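Lipoate-protein ligase, putative (PDB 1VQZ) is a putative member of the lipoate-protein ligase family, pairing a catalytic domain of the A/B type with a C-terminal region of the bacterial lipoate protein ligase type. Local coordinates at residues R79-G84 / D242-T247; K316-I321 / E333-A338. All blocks are in the same frame, centred on the assembly; numbering follows the deposited sequence.

Interaction 1: R79-G84 / D242-T247. With EDO (1,2-ethanediol), chain H.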
loop_
_atom_site.group_PDB
_atom_site.type_symbol
_atom_site.label_atom_id
_atom_site.label_comp_id
_atom_site.label_asym_id
_atom_site.label_seq_id
_atom_site.Cartn_x
_atom_site.Cartn_y
_atom_site.Cartn_z
ATOM N N ARG A 79 2.782 2.456 -8.994
ATOM C CA ARG A 79 1.937 1.474 -8.327
ATOM C C ARG A 79 2.770 0.738 -7.301
ATOM O O ARG A 79 3.829 0.225 -7.614
ATOM C CB ARG A 79 1.375 0.511 -9.357
ATOM C CG ARG A 79 0.423 -0.527 -8.838
ATOM C CD ARG A 79 0.165 -1.553 -9.879
ATOM N NE ARG A 79 -0.540 -1.106 -11.098
ATOM C CZ ARG A 79 -1.840 -0.818 -11.189
ATOM N NH1 ARG A 79 -2.625 -0.812 -10.119
ATOM N NH2 ARG A 79 -2.359 -0.509 -12.375
ATOM N N ARG A 80 2.282 0.689 -6.069
ATOM C CA ARG A 80 2.925 -0.089 -5.020
ATOM C C ARG A 80 2.426 -1.527 -4.933
ATOM O O ARG A 80 1.503 -1.994 -5.694
ATOM C CB ARG A 80 2.774 0.635 -3.650
ATOM C CG ARG A 80 1.346 0.743 -3.140
ATOM C CD ARG A 80 1.250 1.274 -1.679
ATOM N NE ARG A 80 -0.172 1.197 -1.352
ATOM C CZ ARG A 80 -1.099 2.115 -1.661
ATOM N NH1 ARG A 80 -0.747 3.257 -2.224
ATOM N NH2 ARG A 80 -2.393 1.862 -1.409
ATOM N N ILE A 81 3.089 -2.295 -4.065
ATOM C CA ILE A 81 2.768 -3.738 -3.982
ATOM C C ILE A 81 1.820 -4.113 -2.861
ATOM O O ILE A 81 1.600 -5.284 -2.647
ATOM C CB ILE A 81 4.040 -4.635 -3.986
ATOM C CG1 ILE A 81 4.829 -4.505 -2.678
ATOM C CG2 ILE A 81 4.907 -4.282 -5.202
ATOM C CD1 ILE A 81 6.046 -5.402 -2.593
ATOM N N SER A 82 1.260 -3.144 -2.143
ATOM C CA SER A 82 0.129 -3.397 -1.251
ATOM C C SER A 82 -1.180 -2.791 -1.820
ATOM O O SER A 82 -1.167 -1.903 -2.679
ATOM C CB SER A 82 0.378 -2.786 0.128
ATOM O OG SER A 82 0.727 -1.409 0.035
ATOM N N GLY A 83 -2.290 -3.245 -1.267
ATOM C CA GLY A 83 -3.605 -2.835 -1.678
ATOM C C GLY A 83 -4.031 -1.486 -1.215
ATOM O O GLY A 83 -3.254 -0.745 -0.657
ATOM N N GLY A 84 -5.279 -1.164 -1.480
ATOM C CA GLY A 84 -5.855 0.148 -1.105
ATOM C C GLY A 84 -5.861 1.196 -2.198
ATOM O O GLY A 84 -5.743 0.878 -3.416
ATOM N N ASP A 242 13.818 -0.714 -13.647
ATOM C CA ASP A 242 13.738 -0.608 -15.122
ATOM C C ASP A 242 12.648 -1.498 -15.749
ATOM O O ASP A 242 12.105 -1.171 -16.787
ATOM C CB ASP A 242 15.082 -0.957 -15.791
ATOM C CG ASP A 242 16.176 0.068 -15.531
ATOM O OD1 ASP A 242 15.886 1.188 -15.051
ATOM O OD2 ASP A 242 17.356 -0.280 -15.779
ATOM N N THR A 243 12.359 -2.632 -15.125
ATOM C CA THR A 243 11.396 -3.564 -15.623
ATOM C C THR A 243 10.060 -3.562 -14.898
ATOM O O THR A 243 9.107 -4.145 -15.397
ATOM C CB THR A 243 11.935 -5.002 -15.606
ATOM O OG1 THR A 243 12.078 -5.437 -14.258
ATOM C CG2 THR A 243 13.265 -5.095 -16.380
ATOM N N LYS A 244 9.963 -2.879 -13.762
ATOM C CA LYS A 244 8.703 -2.801 -13.025
ATOM C C LYS A 244 8.245 -1.368 -12.690
ATOM O O LYS A 244 7.491 -0.739 -13.465
ATOM C CB LYS A 244 8.779 -3.738 -11.791
ATOM C CG LYS A 244 7.446 -3.958 -11.047
ATOM C CD LYS A 244 7.533 -5.137 -10.087
ATOM C CE LYS A 244 6.259 -5.324 -9.329
ATOM N NZ LYS A 244 6.213 -6.531 -8.480
ATOM N N PHE A 245 8.756 -0.814 -11.593
ATOM C CA PHE A 245 8.261 0.437 -11.042
ATOM C C PHE A 245 8.470 1.673 -11.934
ATOM O O PHE A 245 7.796 2.678 -11.767
ATOM C CB PHE A 245 8.843 0.604 -9.609
ATOM C CG PHE A 245 8.457 -0.541 -8.675
ATOM C CD1 PHE A 245 7.160 -0.652 -8.214
ATOM C CD2 PHE A 245 9.358 -1.549 -8.351
ATOM C CE1 PHE A 245 6.794 -1.717 -7.435
ATOM C CE2 PHE A 245 8.994 -2.592 -7.575
ATOM C CZ PHE A 245 7.706 -2.682 -7.099
ATOM N N GLY A 246 9.418 1.582 -12.871
ATOM C CA GLY A 246 9.628 2.586 -13.927
ATOM C C GLY A 246 8.884 2.389 -15.231
ATOM O O GLY A 246 9.118 3.134 -16.179
ATOM N N THR A 247 8.004 1.389 -15.312
ATOM C CA THR A 247 7.326 1.075 -16.564
ATOM C C THR A 247 5.827 1.418 -16.560
ATOM O O THR A 247 5.161 1.244 -15.560
ATOM C CB THR A 247 7.453 -0.420 -16.977
ATOM O OG1 THR A 247 6.802 -1.270 -16.011
ATOM C CG2 THR A 247 8.907 -0.805 -17.118
HETATM C C1 EDO H . 7.599 -9.646 -10.323
HETATM O O1 EDO H . 7.479 -8.764 -9.201
HETATM C C2 EDO H . 6.630 -9.218 -11.414
HETATM O O2 EDO H . 5.815 -8.114 -10.993
#
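Phe-245 turns the edge of its ring to Ile-81 and Arg-79. At one ring corner, Phe-245 CZ meets the CG2 methyl of Ile-81 at 3.7 Å. Farther along the same edge, Phe-245 CD1 and CE1 both lie 3.5 Å from Arg-79 O. Both partners are close to the ring plane, so this is an edge contact and not a stack. Ile-81 and Phe-245 cross at about a right angle. In Ile-81, chi1 of 70° wedges CG1 between the backbone N and the carbonyl carbon, which leaves CG2, beside the backbone N, at the ring edge. One face of Phe-245 carries the side chain before it in sequence: Lys-244 CG sits 3.9 Å above the ring centre. The lysine leaves its backbone with CG opposite N (chi1 -170°) and stays extended to the ammonium. Lys-244 NZ donates to both hydroxyls of 1,2-ethanediol, probably from the crystallisation liquor, 2.7 Å to O1 and 3.0 Å to O2. It also forms a salt bridge with Glu-31 of helix 23-36 and a cation-pi contact with Trp-250. Each segment has its own brace. Arg-80 NH2 bonds Gly-83 O at 2.8 Å, in the guanidinium plane but above the carbonyl plane. Thr-247 OG1 reaches a lone pair of Lys-244 O at 2.7 Å, and Thr-247 N bonds the same oxygen. Arg-79 directs its guanidinium to backbone oxygens of Gln-59, Trp-250 and Tyr-252. The direct join of loop 79-84 to segment 242-247 is mostly apolar; the C-H edge toward Arg-79 O is probably weakly favourable. The strong polar bonds lie around it.

Interaction 2: K316-I321 / E333-A338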
loop_
_atom_site.group_PDB
_atom_site.type_symbol
_atom_site.label_atom_id
_atom_site.label_comp_id
_atom_site.label_asym_id
_atom_site.label_seq_id
_atom_site.Cartn_x
_atom_site.Cartn_y
_atom_site.Cartn_z
ATOM N N LYS A 316 -20.524 -19.924 -4.478
ATOM C CA LYS A 316 -20.029 -21.226 -4.026
ATOM C C LYS A 316 -18.487 -21.316 -4.106
ATOM O O LYS A 316 -17.816 -21.739 -3.169
ATOM C CB LYS A 316 -20.716 -22.326 -4.845
ATOM C CG LYS A 316 -20.635 -23.675 -4.271
ATOM C CD LYS A 316 -21.833 -24.558 -4.662
ATOM C CE LYS A 316 -21.626 -26.005 -4.166
ATOM N NZ LYS A 316 -22.928 -26.749 -3.937
ATOM N N ALA A 317 -17.925 -20.842 -5.211
ATOM C CA ALA A 317 -16.480 -20.787 -5.395
ATOM C C ALA A 317 -15.820 -19.862 -4.366
ATOM O O ALA A 317 -14.732 -20.164 -3.787
ATOM C CB ALA A 317 -16.118 -20.307 -6.833
ATOM N N LEU A 318 -16.466 -18.746 -4.103
ATOM C CA LEU A 318 -15.895 -17.792 -3.168
ATOM C C LEU A 318 -15.888 -18.317 -1.726
ATOM O O LEU A 318 -15.035 -17.913 -0.895
ATOM C CB LEU A 318 -16.594 -16.457 -3.261
ATOM C CG LEU A 318 -16.384 -15.640 -4.550
ATOM C CD1 LEU A 318 -17.315 -14.404 -4.492
ATOM C CD2 LEU A 318 -14.940 -15.213 -4.698
ATOM N N LYS A 319 -16.846 -19.180 -1.407
ATOM C CA LYS A 319 -16.897 -19.830 -0.082
ATOM C C LYS A 319 -15.861 -20.958 0.071
ATOM O O LYS A 319 -15.839 -21.608 1.114
ATOM C CB LYS A 319 -18.298 -20.371 0.245
ATOM C CG LYS A 319 -19.397 -19.385 -0.019
ATOM C CD LYS A 319 -20.714 -19.654 0.564
ATOM C CE LYS A 319 -20.905 -18.881 1.874
ATOM N NZ LYS A 319 -20.443 -17.434 1.792
ATOM N N THR A 320 -15.016 -21.187 -0.936
ATOM C CA THR A 320 -13.900 -22.144 -0.828
ATOM C C THR A 320 -12.570 -21.439 -0.503
ATOM O O THR A 320 -11.520 -22.081 -0.450
ATOM C CB THR A 320 -13.704 -23.007 -2.094
ATOM O OG1 THR A 320 -13.248 -22.184 -3.170
ATOM C CG2 THR A 320 -14.968 -23.699 -2.489
ATOM N N ILE A 321 -12.627 -20.136 -0.265
ATOM C CA ILE A 321 -11.424 -19.352 0.077
ATOM C C ILE A 321 -11.713 -18.375 1.183
ATOM O O ILE A 321 -12.863 -18.029 1.407
ATOM C CB ILE A 321 -10.896 -18.576 -1.148
ATOM C CG1 ILE A 321 -11.967 -17.601 -1.690
ATOM C CG2 ILE A 321 -10.445 -19.575 -2.203
ATOM C CD1 ILE A 321 -11.436 -16.410 -2.371
ATOM N N GLU A 333 -20.813 -12.489 -0.747
ATOM C CA GLU A 333 -22.067 -12.145 -1.409
ATOM C C GLU A 333 -21.903 -10.854 -2.202
ATOM O O GLU A 333 -22.403 -10.736 -3.316
ATOM C CB GLU A 333 -23.209 -11.995 -0.410
ATOM C CG GLU A 333 -23.683 -13.272 0.214
ATOM C CD GLU A 333 -22.783 -13.798 1.313
ATOM O OE1 GLU A 333 -21.827 -13.123 1.741
ATOM O OE2 GLU A 333 -23.067 -14.908 1.758
ATOM N N GLU A 334 -21.228 -9.896 -1.604
ATOM C CA GLU A 334 -20.961 -8.635 -2.265
ATOM C C GLU A 334 -20.008 -8.828 -3.450
ATOM O O GLU A 334 -20.231 -8.258 -4.495
ATOM C CB GLU A 334 -20.422 -7.603 -1.254
ATOM C CG GLU A 334 -21.490 -7.024 -0.325
ATOM C CD GLU A 334 -20.945 -6.190 0.842
ATOM O OE1 GLU A 334 -19.912 -6.538 1.476
ATOM O OE2 GLU A 334 -21.596 -5.182 1.165
ATOM N N ILE A 335 -18.921 -9.578 -3.281
ATOM C CA ILE A 335 -18.012 -9.842 -4.394
ATOM C C ILE A 335 -18.696 -10.602 -5.528
ATOM O O ILE A 335 -18.533 -10.218 -6.705
ATOM C CB ILE A 335 -16.707 -10.584 -3.934
ATOM C CG1 ILE A 335 -15.904 -9.682 -3.014
ATOM C CG2 ILE A 335 -15.837 -10.973 -5.118
ATOM C CD1 ILE A 335 -15.513 -8.369 -3.653
ATOM N N ALA A 336 -19.501 -11.627 -5.198
ATOM C CA ALA A 336 -20.299 -12.330 -6.215
ATOM C C ALA A 336 -21.145 -11.365 -7.032
ATOM O O ALA A 336 -21.263 -11.493 -8.267
ATOM C CB ALA A 336 -21.194 -13.365 -5.591
ATOM N N GLU A 337 -21.747 -10.405 -6.340
ATOM C CA GLU A 337 -22.606 -9.414 -6.988
ATOM C C GLU A 337 -21.792 -8.535 -7.960
ATOM O O GLU A 337 -22.208 -8.283 -9.076
ATOM C CB GLU A 337 -23.323 -8.572 -5.937
ATOM C CG GLU A 337 -24.384 -7.668 -6.503
ATOM C CD GLU A 337 -25.133 -6.855 -5.435
ATOM O OE1 GLU A 337 -24.808 -6.968 -4.217
ATOM O OE2 GLU A 337 -26.047 -6.097 -5.840
ATOM N N ALA A 338 -20.606 -8.131 -7.542
ATOM C CA ALA A 338 -19.657 -7.426 -8.432
ATOM C C ALA A 338 -19.307 -8.280 -9.684
ATOM O O ALA A 338 -19.286 -7.788 -10.816
ATOM C CB ALA A 338 -18.413 -7.049 -7.664
#
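Leu-318 and Ile-335 form the tight side of a helix-helix contact in the C-terminal region of the ligase. Helix 311-318 ends here against helix 332-339. Within 316-321, Leu-318 CD1 makes the close apolar contacts. Leu-318 CD1 lies 3.8 Å from Ile-335 CG2 and 3.6 Å from the backbone N of Ala-336. The Ala-336 CB methyl is a little farther from Leu-318 CD1, at 4.2 Å. The leucine methyl thus packs on the helix backbone beside the small Ala-336 side chain. Chi1 of -65° in Ile-335 puts CG2 opposite the backbone N, where it meets the leucine. This layer is buried: Val-300 of helix 298-304 touches Leu-318, and Val-271 of strand 269-278 touches Ile-335.

The other side is solvent-exposed and loose. Lys-319 and Glu-333 cross at about a right angle, and their salt bridge is long, 3.6 Å from Lys-319 NZ to Glu-333 OE2. Glu-333 bends at chi2 (78°) to bring its carboxylate round, and the lysine bends near its end. Just after helix 311-318, the chain is held locally: Thr-320 OG1 bonds a lone pair of Ala-317 O at 2.6 Å, in the carbonyl plane.

How the interactions relate
The two contacts lie in different parts of the chain, with centres about 27 Å apart and nearest atoms about 13 Å apart. They share no helix or strand. Interaction 1 is partly buried, nearer the middle of the molecule, and links a loop between two strands to a distant segment on helix 231-245. Interaction 2 is more peripheral and joins two helices separated by a short connection. It is buried at Leu-318, Ile-335 and Ala-336, with an exposed Lys-319/Glu-333 rim. Both rest largely on apolar contact, and in neither do the segments hydrogen-bond to each other. Lys-244 is gripped by several partners outside the pair, whereas Lys-319 makes one long salt bridge directly across its contact.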